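Local coordinates for protein ebony (Drosophila melanogaster, PDB 6DYM) that is a nonribosomal peptide synthetase whose C-terminal, atypical condensation domain, the part described here, probably forms the peptide bond that joins beta-alanine to biogenic amines, at residues F156-Q169 and P201-V213. Residues are numbered along the deposited sequence; the frame is centred on the assembly and turned at random.
Sequences FAGIFTTNTSPLTQ and PDEQRAIVHWKEV
Arg-205 offers its carbonyl to the side chain of Gln-169 where strand 205-212 begins to pair antiparallel with strand 158-163. The two are neighbours in the mixed central sheet of this GNAT-like fold, with helices packed on both faces. Gln-169 NE2 gives Arg-205 O a bent bond of 2.9 Å (130° at the hydrogen). A straighter bond of 2.8 Å joins Gln-169 NE2 to Asn-163 O. Both acceptors lie in the plane of the amide, but NE2 stands above the plane of each carbonyl. Ile-207 N reaches Asn-163 O from the opposite face of that carbonyl. The Gln-169 chain is extended beyond CG and passes across Ile-207 CG1 and CD1. With an alanine here in place of Gln-169, Arg-205 O and Asn-163 O would probably lose the amide that bridges them, and a gap would open beside Ile-207 CG1 and CD1. Val-208 CG1 touches the Phe-160 ring at CE1, 3.5 Å away, on the side covered by helix 93-111. His-209 is turned the other way. Its ND1 accepts from Asn-163 ND2 at 2.8 Å, and its NE2 is hydrogen-bonded to Asp-173 OD1, so both ring nitrogens are engaged. Ile-207 CG2 sits over one face of the His-209 ring, offset toward its rim. Trp-210 has CG anti to the backbone N (chi1 165°), which brings CH2 of its six-membered ring to 3.4 Å from Gly-158 CA. Just past the end of strand 205-212, Val-213 N donates to Ala-157 O at 2.8 Å, nearly straight at 171°.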
ATOM      1  N   PHE A 156      -7.325 -10.003 -13.497  1.00 26.30           N
ATOM      2  CA  PHE A 156      -7.224 -10.517 -12.142  1.00 28.45           C
ATOM      3  C   PHE A 156      -8.616 -10.825 -11.597  1.00 27.48           C
ATOM      4  O   PHE A 156      -9.629 -10.323 -12.090  1.00 25.81           O
ATOM      5  CB  PHE A 156      -6.502  -9.522 -11.233  1.00 24.57           C
ATOM      6  CG  PHE A 156      -5.006  -9.542 -11.383  1.00 26.67           C
ATOM      7  CD1 PHE A 156      -4.392  -8.894 -12.444  1.00 22.83           C
ATOM      8  CD2 PHE A 156      -4.214 -10.218 -10.466  1.00 22.91           C
ATOM      9  CE1 PHE A 156      -3.013  -8.912 -12.587  1.00 22.98           C
ATOM     10  CE2 PHE A 156      -2.832 -10.240 -10.605  1.00 30.23           C
ATOM     11  CZ  PHE A 156      -2.233  -9.585 -11.668  1.00 22.03           C
ATOM     12  N   ALA A 157      -8.658 -11.681 -10.574  1.00 28.07           N
ATOM     13  CA  ALA A 157      -9.934 -12.029  -9.960  1.00 28.46           C
ATOM     14  C   ALA A 157     -10.370 -11.001  -8.924  1.00 25.19           C
ATOM     15  O   ALA A 157     -11.575 -10.775  -8.749  1.00 26.57           O
ATOM     16  CB  ALA A 157      -9.854 -13.416  -9.318  1.00 30.68           C
ATOM     17  N   GLY A 158      -9.426 -10.377  -8.231  1.00 24.69           N
ATOM     18  CA  GLY A 158      -9.805  -9.362  -7.266  1.00 27.04           C
ATOM     19  C   GLY A 158      -8.603  -8.589  -6.776  1.00 25.09           C
ATOM     20  O   GLY A 158      -7.458  -8.866  -7.145  1.00 24.61           O
ATOM     21  N   ILE A 159      -8.890  -7.608  -5.920  1.00 24.19           N
ATOM     22  CA  ILE A 159      -7.888  -6.720  -5.342  1.00 24.02           C
ATOM     23  C   ILE A 159      -7.804  -6.980  -3.844  1.00 22.40           C
ATOM     24  O   ILE A 159      -8.829  -7.064  -3.156  1.00 20.33           O
ATOM     25  CB  ILE A 159      -8.224  -5.243  -5.628  1.00 21.90           C
ATOM     26  CG1 ILE A 159      -8.248  -4.992  -7.137  1.00 21.51           C
ATOM     27  CG2 ILE A 159      -7.223  -4.328  -4.943  1.00 20.58           C
ATOM     28  CD1 ILE A 159      -8.819  -3.663  -7.519  1.00 36.32           C
ATOM     29  N   PHE A 160      -6.577  -7.060  -3.336  1.00 22.65           N
ATOM     30  CA  PHE A 160      -6.277  -7.498  -1.978  1.00 19.84           C
ATOM     31  C   PHE A 160      -5.357  -6.473  -1.331  1.00 21.30           C
ATOM     32  O   PHE A 160      -4.347  -6.091  -1.928  1.00 22.10           O
ATOM     33  CB  PHE A 160      -5.614  -8.878  -2.040  1.00 18.91           C
ATOM     34  CG  PHE A 160      -5.380  -9.530  -0.714  1.00 19.68           C
ATOM     35  CD1 PHE A 160      -6.433  -9.806   0.138  1.00 23.76           C
ATOM     36  CD2 PHE A 160      -4.100  -9.928  -0.346  1.00 28.40           C
ATOM     37  CE1 PHE A 160      -6.211 -10.442   1.352  1.00 24.08           C
ATOM     38  CE2 PHE A 160      -3.872 -10.561   0.862  1.00 23.88           C
ATOM     39  CZ  PHE A 160      -4.933 -10.815   1.713  1.00 21.78           C
ATOM     40  N   THR A 161      -5.703  -6.020  -0.126  1.00 22.38           N
ATOM     41  CA  THR A 161      -4.869  -5.033   0.553  1.00 29.19           C
ATOM     42  C   THR A 161      -5.183  -5.022   2.046  1.00 31.01           C
ATOM     43  O   THR A 161      -6.291  -5.377   2.463  1.00 26.69           O
ATOM     44  CB  THR A 161      -5.062  -3.629  -0.045  1.00 31.11           C
ATOM     45  OG1 THR A 161      -4.203  -2.694   0.620  1.00 30.82           O
ATOM     46  CG2 THR A 161      -6.510  -3.168   0.087  1.00 30.91           C
ATOM     47  N   THR A 162      -4.186  -4.635   2.847  1.00 20.31           N
ATOM     48  CA  THR A 162      -4.382  -4.364   4.271  1.00 23.21           C
ATOM     49  C   THR A 162      -4.336  -2.857   4.484  1.00 22.79           C
ATOM     50  O   THR A 162      -3.330  -2.214   4.171  1.00 22.59           O
ATOM     51  CB  THR A 162      -3.326  -5.045   5.142  1.00 25.08           C
ATOM     52  OG1 THR A 162      -3.328  -6.450   4.891  1.00 23.47           O
ATOM     53  CG2 THR A 162      -3.624  -4.817   6.620  1.00 21.02           C
ATOM     54  N   ASN A 163      -5.414  -2.302   5.016  1.00 21.80           N
ATOM     55  CA  ASN A 163      -5.514  -0.867   5.223  1.00 25.57           C
ATOM     56  C   ASN A 163      -5.277  -0.559   6.693  1.00 20.60           C
ATOM     57  O   ASN A 163      -5.955  -1.106   7.571  1.00 20.34           O
ATOM     58  CB  ASN A 163      -6.866  -0.353   4.741  1.00 16.79           C
ATOM     59  CG  ASN A 163      -6.958  -0.365   3.235  1.00 22.46           C
ATOM     60  OD1 ASN A 163      -6.096   0.186   2.554  1.00 24.12           O
ATOM     61  ND2 ASN A 163      -7.978  -1.020   2.704  1.00 21.24           N
ATOM     62  N   THR A 164      -4.303   0.311   6.952  1.00 17.53           N
ATOM     63  CA  THR A 164      -3.833   0.577   8.300  1.00 23.95           C
ATOM     64  C   THR A 164      -4.097   2.003   8.754  1.00 25.64           C
ATOM     65  O   THR A 164      -3.684   2.368   9.859  1.00 19.47           O
ATOM     66  CB  THR A 164      -2.333   0.281   8.400  1.00 27.82           C
ATOM     67  OG1 THR A 164      -1.639   1.056   7.418  1.00 25.58           O
ATOM     68  CG2 THR A 164      -2.063  -1.206   8.158  1.00 20.69           C
ATOM     69  N   SER A 165      -4.761   2.819   7.941  1.00 23.11           N
ATOM     70  CA  SER A 165      -5.144   4.152   8.373  1.00 27.94           C
ATOM     71  C   SER A 165      -6.658   4.300   8.292  1.00 25.47           C
ATOM     72  O   SER A 165      -7.307   3.638   7.475  1.00 20.20           O
ATOM     73  CB  SER A 165      -4.470   5.241   7.526  1.00 26.49           C
ATOM     74  OG  SER A 165      -5.160   5.448   6.305  1.00 28.92           O
ATOM     75  N   PRO A 166      -7.253   5.142   9.141  1.00 23.91           N
ATOM     76  CA  PRO A 166      -8.720   5.272   9.110  1.00 22.67           C
ATOM     77  C   PRO A 166      -9.253   5.703   7.752  1.00 24.83           C
ATOM     78  O   PRO A 166     -10.311   5.223   7.329  1.00 23.14           O
ATOM     79  CB  PRO A 166      -9.000   6.312  10.206  1.00 35.95           C
ATOM     80  CG  PRO A 166      -7.807   6.234  11.121  1.00 33.70           C
ATOM     81  CD  PRO A 166      -6.642   5.917  10.235  1.00 25.22           C
ATOM     82  N   LEU A 167      -8.527   6.562   7.035  1.00 21.87           N
ATOM     83  CA  LEU A 167      -9.020   7.052   5.751  1.00 24.95           C
ATOM     84  C   LEU A 167      -8.992   5.956   4.692  1.00 24.94           C
ATOM     85  O   LEU A 167      -9.942   5.808   3.915  1.00 21.67           O
ATOM     86  CB  LEU A 167      -8.194   8.257   5.294  1.00 22.76           C
ATOM     87  CG  LEU A 167      -8.488   8.798   3.890  1.00 29.28           C
ATOM     88  CD1 LEU A 167      -9.963   9.185   3.744  1.00 21.51           C
ATOM     89  CD2 LEU A 167      -7.591   9.988   3.585  1.00 32.60           C
ATOM     90  N   THR A 168      -7.894   5.190   4.620  1.00 19.91           N
ATOM     91  CA  THR A 168      -7.838   4.115   3.633  1.00 21.26           C
ATOM     92  C   THR A 168      -8.820   3.004   3.974  1.00 17.02           C
ATOM     93  O   THR A 168      -9.381   2.378   3.069  1.00 18.13           O
ATOM     94  CB  THR A 168      -6.419   3.545   3.515  1.00 25.22           C
ATOM     95  OG1 THR A 168      -5.947   3.130   4.803  1.00 23.93           O
ATOM     96  CG2 THR A 168      -5.464   4.591   2.931  1.00 23.34           C
ATOM     97  N   GLN A 169      -9.043   2.751   5.267  1.00 17.07           N
ATOM     98  CA  GLN A 169     -10.031   1.753   5.671  1.00 20.32           C
ATOM     99  C   GLN A 169     -11.440   2.177   5.280  1.00 21.12           C
ATOM    100  O   GLN A 169     -12.220   1.364   4.771  1.00 18.93           O
ATOM    101  CB  GLN A 169      -9.950   1.514   7.179  1.00 17.87           C
ATOM    102  CG  GLN A 169      -8.645   0.848   7.621  1.00 19.28           C
ATOM    103  CD  GLN A 169      -8.411   0.949   9.114  1.00 24.89           C
ATOM    104  OE1 GLN A 169      -9.172   1.608   9.827  1.00 21.21           O
ATOM    105  NE2 GLN A 169      -7.338   0.317   9.595  1.00 20.12           N
ATOM    106  N   PRO A 201      -3.702   2.878  20.688  1.00 32.76           N
ATOM    107  CA  PRO A 201      -5.033   2.759  21.292  1.00 33.88           C
ATOM    108  C   PRO A 201      -5.761   1.531  20.767  1.00 32.53           C
ATOM    109  O   PRO A 201      -5.466   1.015  19.686  1.00 26.81           O
ATOM    110  CB  PRO A 201      -5.740   4.053  20.870  1.00 30.94           C
ATOM    111  CG  PRO A 201      -5.011   4.494  19.642  1.00 38.13           C
ATOM    112  CD  PRO A 201      -3.581   4.083  19.850  1.00 31.97           C
ATOM    113  N   ASP A 202      -6.728   1.060  21.558  1.00 25.71           N
ATOM    114  CA  ASP A 202      -7.519  -0.100  21.159  1.00 28.30           C
ATOM    115  C   ASP A 202      -8.226   0.119  19.831  1.00 30.37           C
ATOM    116  O   ASP A 202      -8.529  -0.853  19.130  1.00 28.92           O
ATOM    117  CB  ASP A 202      -8.552  -0.436  22.236  1.00 33.41           C
ATOM    118  CG  ASP A 202      -7.951  -1.185  23.408  1.00 36.87           C
ATOM    119  OD1 ASP A 202      -6.709  -1.237  23.508  1.00 40.27           O
ATOM    120  OD2 ASP A 202      -8.722  -1.717  24.233  1.00 43.33           O
ATOM    121  N   GLU A 203      -8.472   1.373  19.463  1.00 26.47           N
ATOM    122  CA  GLU A 203      -9.247   1.705  18.280  1.00 26.47           C
ATOM    123  C   GLU A 203      -8.437   1.649  16.994  1.00 28.47           C
ATOM    124  O   GLU A 203      -9.027   1.732  15.911  1.00 29.92           O
ATOM    125  CB  GLU A 203      -9.864   3.099  18.447  1.00 34.34           C
ATOM    126  CG  GLU A 203     -10.914   3.189  19.569  1.00 39.55           C
ATOM    127  CD  GLU A 203     -10.320   3.134  20.979  1.00 50.09           C
ATOM    128  OE1 GLU A 203      -9.176   3.603  21.171  1.00 43.45           O
ATOM    129  OE2 GLU A 203     -11.001   2.615  21.897  1.00 54.66           O
ATOM    130  N   GLN A 204      -7.113   1.517  17.069  1.00 28.70           N
ATOM    131  CA  GLN A 204      -6.313   1.425  15.853  1.00 29.34           C
ATOM    132  C   GLN A 204      -6.365  -0.002  15.326  1.00 25.61           C
ATOM    133  O   GLN A 204      -5.920  -0.940  16.002  1.00 22.08           O
ATOM    134  CB  GLN A 204      -4.868   1.847  16.094  1.00 21.34           C
ATOM    135  CG  GLN A 204      -4.032   1.743  14.824  1.00 26.49           C
ATOM    136  CD  GLN A 204      -2.641   2.317  14.972  1.00 29.09           C
ATOM    137  OE1 GLN A 204      -2.334   2.980  15.962  1.00 30.76           O
ATOM    138  NE2 GLN A 204      -1.787   2.063  13.984  1.00 27.87           N
ATOM    139  N   ARG A 205      -6.892  -0.158  14.113  1.00 23.67           N
ATOM    140  CA  ARG A 205      -7.072  -1.457  13.487  1.00 25.04           C
ATOM    141  C   ARG A 205      -6.151  -1.612  12.282  1.00 22.22           C
ATOM    142  O   ARG A 205      -5.657  -0.638  11.711  1.00 21.80           O
ATOM    143  CB  ARG A 205      -8.530  -1.660  13.045  1.00 28.81           C
ATOM    144  CG  ARG A 205      -9.552  -0.953  13.928  1.00 28.42           C
ATOM    145  CD  ARG A 205      -9.546  -1.536  15.334  1.00 26.54           C
ATOM    146  NE  ARG A 205      -9.896  -2.952  15.325  1.00 28.50           N
ATOM    147  CZ  ARG A 205     -10.015  -3.705  16.413  1.00 26.36           C
ATOM    148  NH1 ARG A 205      -9.811  -3.176  17.609  1.00 28.51           N
ATOM    149  NH2 ARG A 205     -10.338  -4.986  16.303  1.00 30.14           N
ATOM    150  N   ALA A 206      -5.902  -2.868  11.928  1.00 21.45           N
ATOM    151  CA  ALA A 206      -5.410  -3.252  10.612  1.00 23.48           C
ATOM    152  C   ALA A 206      -6.511  -4.084   9.982  1.00 25.36           C
ATOM    153  O   ALA A 206      -6.962  -5.070  10.577  1.00 23.67           O
ATOM    154  CB  ALA A 206      -4.106  -4.046  10.699  1.00 24.25           C
ATOM    155  N   ILE A 207      -6.975  -3.672   8.808  1.00 20.85           N
ATOM    156  CA  ILE A 207      -8.136  -4.287   8.183  1.00 17.99           C
ATOM    157  C   ILE A 207      -7.705  -4.888   6.856  1.00 22.11           C
ATOM    158  O   ILE A 207      -7.132  -4.190   6.008  1.00 19.02           O
ATOM    159  CB  ILE A 207      -9.285  -3.284   7.997  1.00 19.93           C
ATOM    160  CG1 ILE A 207      -9.603  -2.623   9.346  1.00 29.88           C
ATOM    161  CG2 ILE A 207     -10.501  -3.998   7.442  1.00 18.16           C
ATOM    162  CD1 ILE A 207     -10.928  -1.911   9.407  1.00 33.64           C
ATOM    163  N   VAL A 208      -7.972  -6.182   6.689  1.00 18.29           N
ATOM    164  CA  VAL A 208      -7.672  -6.902   5.455  1.00 21.34           C
ATOM    165  C   VAL A 208      -8.895  -6.823   4.553  1.00 20.88           C
ATOM    166  O   VAL A 208      -9.988  -7.258   4.934  1.00 19.78           O
ATOM    167  CB  VAL A 208      -7.282  -8.362   5.742  1.00 23.85           C
ATOM    168  CG1 VAL A 208      -7.022  -9.112   4.445  1.00 22.60           C
ATOM    169  CG2 VAL A 208      -6.045  -8.409   6.620  1.00 18.22           C
ATOM    170  N   HIS A 209      -8.709  -6.269   3.357  1.00 17.96           N
ATOM    171  CA  HIS A 209      -9.801  -5.948   2.450  1.00 26.40           C
ATOM    172  C   HIS A 209      -9.646  -6.700   1.138  1.00 24.37           C
ATOM    173  O   HIS A 209      -8.536  -6.855   0.622  1.00 20.77           O
ATOM    174  CB  HIS A 209      -9.858  -4.441   2.164  1.00 20.15           C
ATOM    175  CG  HIS A 209     -10.595  -3.653   3.199  1.00 18.02           C
ATOM    176  ND1 HIS A 209     -10.023  -2.598   3.878  1.00 21.38           N
ATOM    177  CD2 HIS A 209     -11.866  -3.750   3.656  1.00 22.27           C
ATOM    178  CE1 HIS A 209     -10.910  -2.080   4.711  1.00 22.49           C
ATOM    179  NE2 HIS A 209     -12.036  -2.764   4.597  1.00 23.42           N
ATOM    180  N   TRP A 210     -10.779  -7.134   0.584  1.00 20.10           N
ATOM    181  CA  TRP A 210     -10.797  -7.936  -0.633  1.00 19.53           C
ATOM    182  C   TRP A 210     -12.008  -7.530  -1.461  1.00 22.26           C
ATOM    183  O   TRP A 210     -13.122  -7.452  -0.935  1.00 19.21           O
ATOM    184  CB  TRP A 210     -10.842  -9.432  -0.283  1.00 24.14           C
ATOM    185  CG  TRP A 210     -11.207 -10.378  -1.398  1.00 24.10           C
ATOM    186  CD1 TRP A 210     -12.356 -11.108  -1.503  1.00 23.50           C
ATOM    187  CD2 TRP A 210     -10.405 -10.730  -2.537  1.00 21.64           C
ATOM    188  NE1 TRP A 210     -12.326 -11.878  -2.640  1.00 23.89           N
ATOM    189  CE2 TRP A 210     -11.142 -11.664  -3.293  1.00 22.15           C
ATOM    190  CE3 TRP A 210      -9.145 -10.337  -2.996  1.00 21.33           C
ATOM    191  CZ2 TRP A 210     -10.657 -12.219  -4.477  1.00 22.46           C
ATOM    192  CZ3 TRP A 210      -8.665 -10.889  -4.174  1.00 25.12           C
ATOM    193  CH2 TRP A 210      -9.420 -11.822  -4.897  1.00 24.00           C
ATOM    194  N   LYS A 211     -11.788  -7.259  -2.745  1.00 22.78           N
ATOM    195  CA  LYS A 211     -12.864  -6.877  -3.650  1.00 25.48           C
ATOM    196  C   LYS A 211     -12.755  -7.707  -4.916  1.00 22.02           C
ATOM    197  O   LYS A 211     -11.767  -7.597  -5.648  1.00 21.81           O
ATOM    198  CB  LYS A 211     -12.814  -5.383  -3.986  1.00 22.40           C
ATOM    199  CG  LYS A 211     -13.937  -4.921  -4.911  1.00 29.44           C
ATOM    200  CD  LYS A 211     -13.941  -3.405  -5.065  1.00 31.27           C
ATOM    201  CE  LYS A 211     -15.126  -2.942  -5.893  1.00 41.25           C
ATOM    202  NZ  LYS A 211     -16.214  -3.955  -5.878  1.00 42.46           N
ATOM    203  N   GLU A 212     -13.766  -8.525  -5.176  1.00 24.61           N
ATOM    204  CA  GLU A 212     -13.800  -9.293  -6.409  1.00 25.99           C
ATOM    205  C   GLU A 212     -14.057  -8.367  -7.589  1.00 35.49           C
ATOM    206  O   GLU A 212     -14.838  -7.414  -7.501  1.00 27.16           O
ATOM    207  CB  GLU A 212     -14.872 -10.374  -6.327  1.00 30.89           C
ATOM    208  CG  GLU A 212     -14.503 -11.490  -5.360  1.00 37.71           C
ATOM    209  CD  GLU A 212     -15.399 -12.701  -5.494  1.00 48.36           C
ATOM    210  OE1 GLU A 212     -16.081 -12.827  -6.533  1.00 55.32           O
ATOM    211  OE2 GLU A 212     -15.422 -13.525  -4.554  1.00 64.60           O
ATOM    212  N   VAL A 213     -13.379  -8.647  -8.693  1.00 27.01           N
ATOM    213  CA  VAL A 213     -13.423  -7.806  -9.873  1.00 34.41           C
ATOM    214  C   VAL A 213     -14.335  -8.423 -10.927  1.00 43.86           C
ATOM    215  O   VAL A 213     -15.162  -7.734 -11.522  1.00 50.82           O
ATOM    216  CB  VAL A 213     -12.001  -7.587 -10.421  1.00 39.28           C
ATOM    217  CG1 VAL A 213     -12.031  -7.344 -11.916  1.00 41.92           C
ATOM    218  CG2 VAL A 213     -11.333  -6.436  -9.692  1.00 34.43           C
TER
HETATM  219  O   HOH W   1      -3.096   0.568  11.875  1.00 21.41           O
HETATM  220  O   HOH W   2      -7.688   1.950  12.483  1.00 28.33           O